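Local coordinates for protein MAU2 chromatid cohesion factor homolog (Saccharomyces cerevisiae, PDB 4XDN) that forms a complex with SCC2 that is required for cohesin to associate with chromosomes, and so takes part in sister chromatid cohesion, at residues A[564-569]-A[588-593]; A[534-539]-A[569-574]. One frame throughout, in Å; residues are numbered along the deposited sequence.

Overall arrangement
Both contacts use helix 562-575, which packs through contact 1 against helix 580-593 and through contact 2 against helix 526-543. Their centres lie about 12 Å apart, in a part of the largely helical body about 32 Å from the chain's centre. N569 belongs to both segment pairs, and the two meet where SG of C590 packs 3.8 Å from the backbone N of Y570. Along the chain the segments alternate, 534-539, 564-569, 569-574, 588-593, and helix 562-575 packs on both the helix before it and the helix after it. The helix also touches the chain of another protein, through L564, L567 and Y570, which places both contacts beside that interface.

Contact 1 (A[564-569]-A[588-593]); sequences LQILVN and AKCFDM
I566 packs on M593 and C590 where helices 562-575 and 580-593 meet. CD1 of I566 lies 3.7 Å from CB of M593, and the two side chains cross at a slant; CB makes the touch, and the rest of the methionine, bent at chi2 and chi3, leads away from I566. With chi1 of I566 at -65°, CG1 lies beside the backbone N and CG2 anti to it, which puts CG2 against CB of C590 at 4.1 Å. The sulfur of C590 packs against two points of the opposite helix, both on one side of it: SG is 3.7 Å from the backbone O of I566 and 3.7 Å from CB of N569. No hydrogen bond crosses between the segments. The polar interactions run along helix 562-575 instead, where ND2 of N569 donates a nearly straight bond of 2.7 Å to O of Q565. That oxygen also accepts from N of N569, the two donors arriving from opposite faces of its plane. The buried amide is further held by the end of helix 526-543 and the residues just after it, ND2 donating to O of N543 and OD1 accepting from N of F545. With axes 9.7 Å apart at 154°, this is near-antiparallel packing of successive helices, a helical hairpin in a largely helical fold.

Contact 2 (A[534-539]-A[569-574]); sequences SKLREF and NYLGGR
L536 reaches across to L571, and their branched ends carry most of this contact between helices 526-543 and 562-575. Both leucines hold CG anti to the backbone N (chi1 172° and -174°), with chi2 near +60° in each; the same conformer on each helix points the branched end at the other. The two side chains meet at an angle, and both methyls of L536 lie against CG and CD2 of L571. CD2 of L536 sits 3.7 Å from CG of L571, while CD1 of L536 lies 3.8 Å from CD2 of L571. CD1 of L536 also approaches the backbone N of G572 at 4.4 Å, a looser contact with the main chain of that glycine. The CA atoms of L536 and G572 are 7.1 Å apart. On another side of helix 562-575, CG of R574 rests over a face of the Y570 ring, offset toward the rim, and NE of R574 donates a weak hydrogen bond to OH of Y570. L571 packs also on L510 and F511 of helix 499-513, making a three-helix junction, while Y570 turns to helix 601-618, where its ring stacks edge-to-face with W610.

Contact 1 (A[564-569]-A[588-593])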
ATOM      1  N   LEU A 564     -23.007 -11.334  -5.251  1.00 33.58           N
ATOM      2  CA  LEU A 564     -23.663 -10.176  -4.662  1.00 33.68           C
ATOM      3  C   LEU A 564     -24.909  -9.806  -5.456  1.00 34.84           C
ATOM      4  O   LEU A 564     -25.979  -9.602  -4.883  1.00 32.12           O
ATOM      5  CB  LEU A 564     -22.703  -8.987  -4.598  1.00 35.06           C
ATOM      6  CG  LEU A 564     -23.242  -7.729  -3.910  1.00 38.58           C
ATOM      7  CD1 LEU A 564     -23.576  -8.004  -2.453  1.00 37.00           C
ATOM      8  CD2 LEU A 564     -22.239  -6.596  -4.019  1.00 40.12           C
ATOM      9  N   GLN A 565     -24.772  -9.733  -6.776  1.00 35.14           N
ATOM     10  CA  GLN A 565     -25.886  -9.345  -7.639  1.00 39.41           C
ATOM     11  C   GLN A 565     -27.079 -10.286  -7.471  1.00 36.87           C
ATOM     12  O   GLN A 565     -28.231  -9.849  -7.477  1.00 38.51           O
ATOM     13  CB  GLN A 565     -25.449  -9.316  -9.104  1.00 45.12           C
ATOM     14  CG  GLN A 565     -25.808  -8.024  -9.820  1.00 54.88           C
ATOM     15  CD  GLN A 565     -25.676  -8.130 -11.327  1.00 63.72           C
ATOM     16  OE1 GLN A 565     -24.844  -8.880 -11.841  1.00 67.03           O
ATOM     17  NE2 GLN A 565     -26.506  -7.381 -12.045  1.00 66.49           N
ATOM     18  N   ILE A 566     -26.797 -11.574  -7.311  1.00 33.72           N
ATOM     19  CA  ILE A 566     -27.850 -12.570  -7.159  1.00 32.01           C
ATOM     20  C   ILE A 566     -28.562 -12.417  -5.815  1.00 30.32           C
ATOM     21  O   ILE A 566     -29.790 -12.484  -5.745  1.00 28.47           O
ATOM     22  CB  ILE A 566     -27.288 -14.007  -7.291  1.00 30.62           C
ATOM     23  CG1 ILE A 566     -26.752 -14.230  -8.709  1.00 30.02           C
ATOM     24  CG2 ILE A 566     -28.367 -15.045  -6.989  1.00 32.43           C
ATOM     25  CD1 ILE A 566     -26.004 -15.543  -8.902  1.00 29.02           C
ATOM     26  N   LEU A 567     -27.793 -12.212  -4.751  1.00 32.29           N
ATOM     27  CA  LEU A 567     -28.361 -12.122  -3.409  1.00 32.77           C
ATOM     28  C   LEU A 567     -29.217 -10.866  -3.224  1.00 34.52           C
ATOM     29  O   LEU A 567     -30.258 -10.913  -2.567  1.00 34.27           O
ATOM     30  CB  LEU A 567     -27.248 -12.152  -2.357  1.00 30.58           C
ATOM     31  CG  LEU A 567     -26.477 -13.469  -2.221  1.00 31.20           C
ATOM     32  CD1 LEU A 567     -25.347 -13.316  -1.214  1.00 30.87           C
ATOM     33  CD2 LEU A 567     -27.391 -14.616  -1.817  1.00 33.32           C
ATOM     34  N   VAL A 568     -28.779  -9.748  -3.797  1.00 36.48           N
ATOM     35  CA  VAL A 568     -29.531  -8.502  -3.691  1.00 37.67           C
ATOM     36  C   VAL A 568     -30.850  -8.611  -4.447  1.00 35.48           C
ATOM     37  O   VAL A 568     -31.892  -8.169  -3.961  1.00 34.21           O
ATOM     38  CB  VAL A 568     -28.736  -7.301  -4.235  1.00 41.15           C
ATOM     39  CG1 VAL A 568     -29.560  -6.018  -4.130  1.00 45.56           C
ATOM     40  CG2 VAL A 568     -27.446  -7.140  -3.469  1.00 44.45           C
ATOM     41  N   ASN A 569     -30.799  -9.192  -5.640  1.00 35.22           N
ATOM     42  CA  ASN A 569     -32.004  -9.392  -6.430  1.00 36.82           C
ATOM     43  C   ASN A 569     -32.916 -10.434  -5.790  1.00 33.25           C
ATOM     44  O   ASN A 569     -34.137 -10.280  -5.795  1.00 32.96           O
ATOM     45  CB  ASN A 569     -31.646  -9.800  -7.860  1.00 38.06           C
ATOM     46  CG  ASN A 569     -31.308  -8.606  -8.735  1.00 39.66           C
ATOM     47  OD1 ASN A 569     -32.186  -8.024  -9.373  1.00 39.13           O
ATOM     48  ND2 ASN A 569     -30.032  -8.233  -8.764  1.00 39.58           N
ATOM     49  N   ALA A 588     -36.158 -16.237 -12.201  1.00 34.17           N
ATOM     50  CA  ALA A 588     -35.597 -16.954 -13.342  1.00 34.09           C
ATOM     51  C   ALA A 588     -34.168 -16.497 -13.602  1.00 34.39           C
ATOM     52  O   ALA A 588     -33.280 -17.310 -13.845  1.00 32.32           O
ATOM     53  CB  ALA A 588     -36.449 -16.742 -14.576  1.00 33.58           C
ATOM     54  N   LYS A 589     -33.955 -15.187 -13.542  1.00 36.79           N
ATOM     55  CA  LYS A 589     -32.646 -14.612 -13.819  1.00 37.00           C
ATOM     56  C   LYS A 589     -31.645 -15.007 -12.741  1.00 34.25           C
ATOM     57  O   LYS A 589     -30.522 -15.401 -13.049  1.00 31.80           O
ATOM     58  CB  LYS A 589     -32.742 -13.089 -13.924  1.00 41.17           C
ATOM     59  CG  LYS A 589     -31.449 -12.405 -14.342  1.00 45.34           C
ATOM     60  CD  LYS A 589     -31.029 -12.798 -15.748  1.00 48.68           C
ATOM     61  CE  LYS A 589     -29.773 -12.058 -16.177  1.00 50.97           C
ATOM     62  NZ  LYS A 589     -29.358 -12.426 -17.558  1.00 52.70           N
ATOM     63  N   CYS A 590     -32.059 -14.900 -11.481  1.00 33.02           N
ATOM     64  CA  CYS A 590     -31.227 -15.320 -10.359  1.00 32.10           C
ATOM     65  C   CYS A 590     -30.816 -16.774 -10.517  1.00 32.01           C
ATOM     66  O   CYS A 590     -29.647 -17.121 -10.364  1.00 34.01           O
ATOM     67  CB  CYS A 590     -31.965 -15.146  -9.029  1.00 32.66           C
ATOM     68  SG  CYS A 590     -32.153 -13.450  -8.459  1.00 35.77           S
ATOM     69  N   PHE A 591     -31.799 -17.612 -10.831  1.00 30.68           N
ATOM     70  CA  PHE A 591     -31.601 -19.049 -10.967  1.00 29.47           C
ATOM     71  C   PHE A 591     -30.526 -19.347 -12.002  1.00 30.30           C
ATOM     72  O   PHE A 591     -29.590 -20.106 -11.744  1.00 30.56           O
ATOM     73  CB  PHE A 591     -32.927 -19.717 -11.362  1.00 28.86           C
ATOM     74  CG  PHE A 591     -32.991 -21.201 -11.091  1.00 28.58           C
ATOM     75  CD1 PHE A 591     -32.284 -21.780 -10.047  1.00 28.08           C
ATOM     76  CD2 PHE A 591     -33.788 -22.018 -11.882  1.00 29.74           C
ATOM     77  CE1 PHE A 591     -32.363 -23.141  -9.808  1.00 28.31           C
ATOM     78  CE2 PHE A 591     -33.868 -23.378 -11.648  1.00 26.10           C
ATOM     79  CZ  PHE A 591     -33.159 -23.941 -10.611  1.00 26.27           C
ATOM     80  N   ASP A 592     -30.657 -18.726 -13.169  1.00 29.58           N
ATOM     81  CA  ASP A 592     -29.751 -18.988 -14.276  1.00 33.73           C
ATOM     82  C   ASP A 592     -28.370 -18.373 -14.049  1.00 31.94           C
ATOM     83  O   ASP A 592     -27.367 -18.925 -14.492  1.00 31.03           O
ATOM     84  CB  ASP A 592     -30.343 -18.458 -15.583  1.00 37.89           C
ATOM     85  CG  ASP A 592     -29.508 -18.833 -16.793  1.00 43.95           C
ATOM     86  OD1 ASP A 592     -29.660 -19.966 -17.294  1.00 47.74           O
ATOM     87  OD2 ASP A 592     -28.698 -17.996 -17.244  1.00 46.95           O
ATOM     88  N   MET A 593     -28.321 -17.240 -13.353  1.00 33.18           N
ATOM     89  CA  MET A 593     -27.067 -16.514 -13.142  1.00 33.08           C
ATOM     90  C   MET A 593     -26.032 -17.345 -12.382  1.00 32.25           C
ATOM     91  O   MET A 593     -24.832 -17.205 -12.608  1.00 33.85           O
ATOM     92  CB  MET A 593     -27.328 -15.211 -12.378  1.00 35.69           C
ATOM     93  CG  MET A 593     -27.912 -14.076 -13.216  1.00 36.83           C
ATOM     94  SD  MET A 593     -26.678 -12.935 -13.868  1.00 95.63           S
ATOM     95  CE  MET A 593     -26.084 -13.827 -15.305  1.00 66.98           C
TER

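Contact 2 (A[534-539]-A[569-574])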
ATOM      1  N   SER A 534     -34.851  -0.247   4.316  1.00 54.45           N
ATOM      2  CA  SER A 534     -34.713   0.989   3.558  1.00 54.67           C
ATOM      3  C   SER A 534     -33.383   1.035   2.807  1.00 49.86           C
ATOM      4  O   SER A 534     -33.311   1.552   1.692  1.00 48.35           O
ATOM      5  CB  SER A 534     -34.837   2.197   4.485  1.00 59.31           C
ATOM      6  OG  SER A 534     -34.739   3.403   3.751  1.00 61.65           O
ATOM      7  N   LYS A 535     -32.331   0.499   3.421  1.00 47.60           N
ATOM      8  CA  LYS A 535     -31.034   0.403   2.758  1.00 48.48           C
ATOM      9  C   LYS A 535     -31.122  -0.550   1.573  1.00 45.15           C
ATOM     10  O   LYS A 535     -30.554  -0.294   0.508  1.00 43.95           O
ATOM     11  CB  LYS A 535     -29.953  -0.074   3.732  1.00 50.14           C
ATOM     12  CG  LYS A 535     -29.648   0.896   4.858  1.00 55.13           C
ATOM     13  CD  LYS A 535     -28.472   0.418   5.699  1.00 58.55           C
ATOM     14  CE  LYS A 535     -28.297   1.273   6.948  1.00 64.75           C
ATOM     15  NZ  LYS A 535     -27.052   0.935   7.693  1.00 66.76           N
ATOM     16  N   LEU A 536     -31.834  -1.653   1.771  1.00 45.59           N
ATOM     17  CA  LEU A 536     -32.040  -2.638   0.718  1.00 44.71           C
ATOM     18  C   LEU A 536     -32.724  -2.008  -0.487  1.00 43.56           C
ATOM     19  O   LEU A 536     -32.319  -2.227  -1.628  1.00 41.10           O
ATOM     20  CB  LEU A 536     -32.875  -3.811   1.243  1.00 46.15           C
ATOM     21  CG  LEU A 536     -33.346  -4.837   0.211  1.00 45.08           C
ATOM     22  CD1 LEU A 536     -32.163  -5.555  -0.421  1.00 41.75           C
ATOM     23  CD2 LEU A 536     -34.303  -5.827   0.854  1.00 45.47           C
ATOM     24  N   ARG A 537     -33.760  -1.219  -0.221  1.00 44.50           N
ATOM     25  CA  ARG A 537     -34.543  -0.595  -1.277  1.00 47.47           C
ATOM     26  C   ARG A 537     -33.662   0.270  -2.171  1.00 47.90           C
ATOM     27  O   ARG A 537     -33.858   0.329  -3.384  1.00 47.51           O
ATOM     28  CB  ARG A 537     -35.669   0.245  -0.675  1.00 52.91           C
ATOM     29  CG  ARG A 537     -36.849   0.454  -1.607  1.00 57.44           C
ATOM     30  CD  ARG A 537     -37.943   1.272  -0.941  1.00 62.66           C
ATOM     31  NE  ARG A 537     -38.390   0.677   0.318  1.00 65.07           N
ATOM     32  CZ  ARG A 537     -39.343  -0.245   0.426  1.00 66.93           C
ATOM     33  NH1 ARG A 537     -39.972  -0.700  -0.652  1.00 66.26           N
ATOM     34  NH2 ARG A 537     -39.670  -0.715   1.622  1.00 69.10           N
ATOM     35  N   GLU A 538     -32.682   0.932  -1.564  1.00 48.98           N
ATOM     36  CA  GLU A 538     -31.759   1.780  -2.304  1.00 50.97           C
ATOM     37  C   GLU A 538     -30.849   0.954  -3.209  1.00 49.71           C
ATOM     38  O   GLU A 538     -30.667   1.284  -4.381  1.00 51.90           O
ATOM     39  CB  GLU A 538     -30.920   2.619  -1.337  1.00 51.87           C
ATOM     40  CG  GLU A 538     -31.727   3.646  -0.557  1.00 54.47           C
ATOM     41  CD  GLU A 538     -30.887   4.430   0.436  1.00 56.73           C
ATOM     42  OE1 GLU A 538     -30.103   3.806   1.182  1.00 55.32           O
ATOM     43  OE2 GLU A 538     -31.011   5.672   0.469  1.00 60.31           O
ATOM     44  N   PHE A 539     -30.283  -0.120  -2.666  1.00 47.50           N
ATOM     45  CA  PHE A 539     -29.381  -0.974  -3.433  1.00 45.55           C
ATOM     46  C   PHE A 539     -30.120  -1.769  -4.502  1.00 44.59           C
ATOM     47  O   PHE A 539     -29.613  -1.956  -5.607  1.00 42.94           O
ATOM     48  CB  PHE A 539     -28.630  -1.936  -2.508  1.00 43.73           C
ATOM     49  CG  PHE A 539     -27.519  -1.288  -1.734  1.00 42.51           C
ATOM     50  CD1 PHE A 539     -26.384  -0.832  -2.383  1.00 41.58           C
ATOM     51  CD2 PHE A 539     -27.609  -1.136  -0.361  1.00 43.93           C
ATOM     52  CE1 PHE A 539     -25.359  -0.231  -1.676  1.00 41.55           C
ATOM     53  CE2 PHE A 539     -26.585  -0.537   0.352  1.00 43.15           C
ATOM     54  CZ  PHE A 539     -25.460  -0.085  -0.307  1.00 42.16           C
ATOM     55  N   ASN A 569     -30.799  -9.192  -5.640  1.00 35.22           N
ATOM     56  CA  ASN A 569     -32.004  -9.392  -6.430  1.00 36.82           C
ATOM     57  C   ASN A 569     -32.916 -10.434  -5.790  1.00 33.25           C
ATOM     58  O   ASN A 569     -34.137 -10.280  -5.795  1.00 32.96           O
ATOM     59  CB  ASN A 569     -31.646  -9.800  -7.860  1.00 38.06           C
ATOM     60  CG  ASN A 569     -31.308  -8.606  -8.735  1.00 39.66           C
ATOM     61  OD1 ASN A 569     -32.186  -8.024  -9.373  1.00 39.13           O
ATOM     62  ND2 ASN A 569     -30.032  -8.233  -8.764  1.00 39.58           N
ATOM     63  N   TYR A 570     -32.321 -11.484  -5.232  1.00 31.36           N
ATOM     64  CA  TYR A 570     -33.077 -12.503  -4.505  1.00 32.06           C
ATOM     65  C   TYR A 570     -33.796 -11.887  -3.312  1.00 36.02           C
ATOM     66  O   TYR A 570     -34.986 -12.120  -3.100  1.00 35.31           O
ATOM     67  CB  TYR A 570     -32.151 -13.626  -4.032  1.00 32.95           C
ATOM     68  CG  TYR A 570     -32.808 -14.625  -3.098  1.00 35.18           C
ATOM     69  CD1 TYR A 570     -33.713 -15.565  -3.577  1.00 38.02           C
ATOM     70  CD2 TYR A 570     -32.511 -14.637  -1.743  1.00 36.34           C
ATOM     71  CE1 TYR A 570     -34.311 -16.483  -2.729  1.00 37.33           C
ATOM     72  CE2 TYR A 570     -33.104 -15.550  -0.887  1.00 37.12           C
ATOM     73  CZ  TYR A 570     -34.002 -16.471  -1.386  1.00 38.73           C
ATOM     74  OH  TYR A 570     -34.593 -17.379  -0.535  1.00 38.60           O
ATOM     75  N   LEU A 571     -33.058 -11.092  -2.543  1.00 36.12           N
ATOM     76  CA  LEU A 571     -33.595 -10.460  -1.346  1.00 38.61           C
ATOM     77  C   LEU A 571     -34.641  -9.414  -1.717  1.00 41.54           C
ATOM     78  O   LEU A 571     -35.722  -9.363  -1.128  1.00 42.92           O
ATOM     79  CB  LEU A 571     -32.459  -9.833  -0.536  1.00 40.98           C
ATOM     80  CG  LEU A 571     -32.777  -9.234   0.831  1.00 43.93           C
ATOM     81  CD1 LEU A 571     -33.499 -10.227   1.721  1.00 43.86           C
ATOM     82  CD2 LEU A 571     -31.483  -8.779   1.489  1.00 46.61           C
ATOM     83  N   GLY A 572     -34.317  -8.586  -2.706  1.00 41.30           N
ATOM     84  CA  GLY A 572     -35.244  -7.580  -3.189  1.00 41.28           C
ATOM     85  C   GLY A 572     -36.493  -8.203  -3.783  1.00 41.04           C
ATOM     86  O   GLY A 572     -37.605  -7.737  -3.540  1.00 42.24           O
ATOM     87  N   GLY A 573     -36.308  -9.261  -4.564  1.00 39.15           N
ATOM     88  CA  GLY A 573     -37.423  -9.950  -5.191  1.00 38.67           C
ATOM     89  C   GLY A 573     -38.363 -10.570  -4.175  1.00 40.35           C
ATOM     90  O   GLY A 573     -39.575 -10.604  -4.375  1.00 43.63           O
ATOM     91  N   ARG A 574     -37.798 -11.059  -3.077  1.00 37.86           N
ATOM     92  CA  ARG A 574     -38.579 -11.709  -2.030  1.00 39.89           C
ATOM     93  C   ARG A 574     -39.306 -10.708  -1.137  1.00 41.87           C
ATOM     94  O   ARG A 574     -40.446 -10.945  -0.730  1.00 43.78           O
ATOM     95  CB  ARG A 574     -37.672 -12.591  -1.173  1.00 42.33           C
ATOM     96  CG  ARG A 574     -37.441 -13.992  -1.724  1.00 46.79           C
ATOM     97  CD  ARG A 574     -38.431 -15.004  -1.155  1.00 50.38           C
ATOM     98  NE  ARG A 574     -37.796 -16.296  -0.903  1.00 53.80           N
ATOM     99  CZ  ARG A 574     -38.400 -17.329  -0.323  1.00 56.55           C
ATOM    100  NH1 ARG A 574     -39.662 -17.231   0.070  1.00 56.64           N
ATOM    101  NH2 ARG A 574     -37.738 -18.463  -0.134  1.00 57.38           N
TER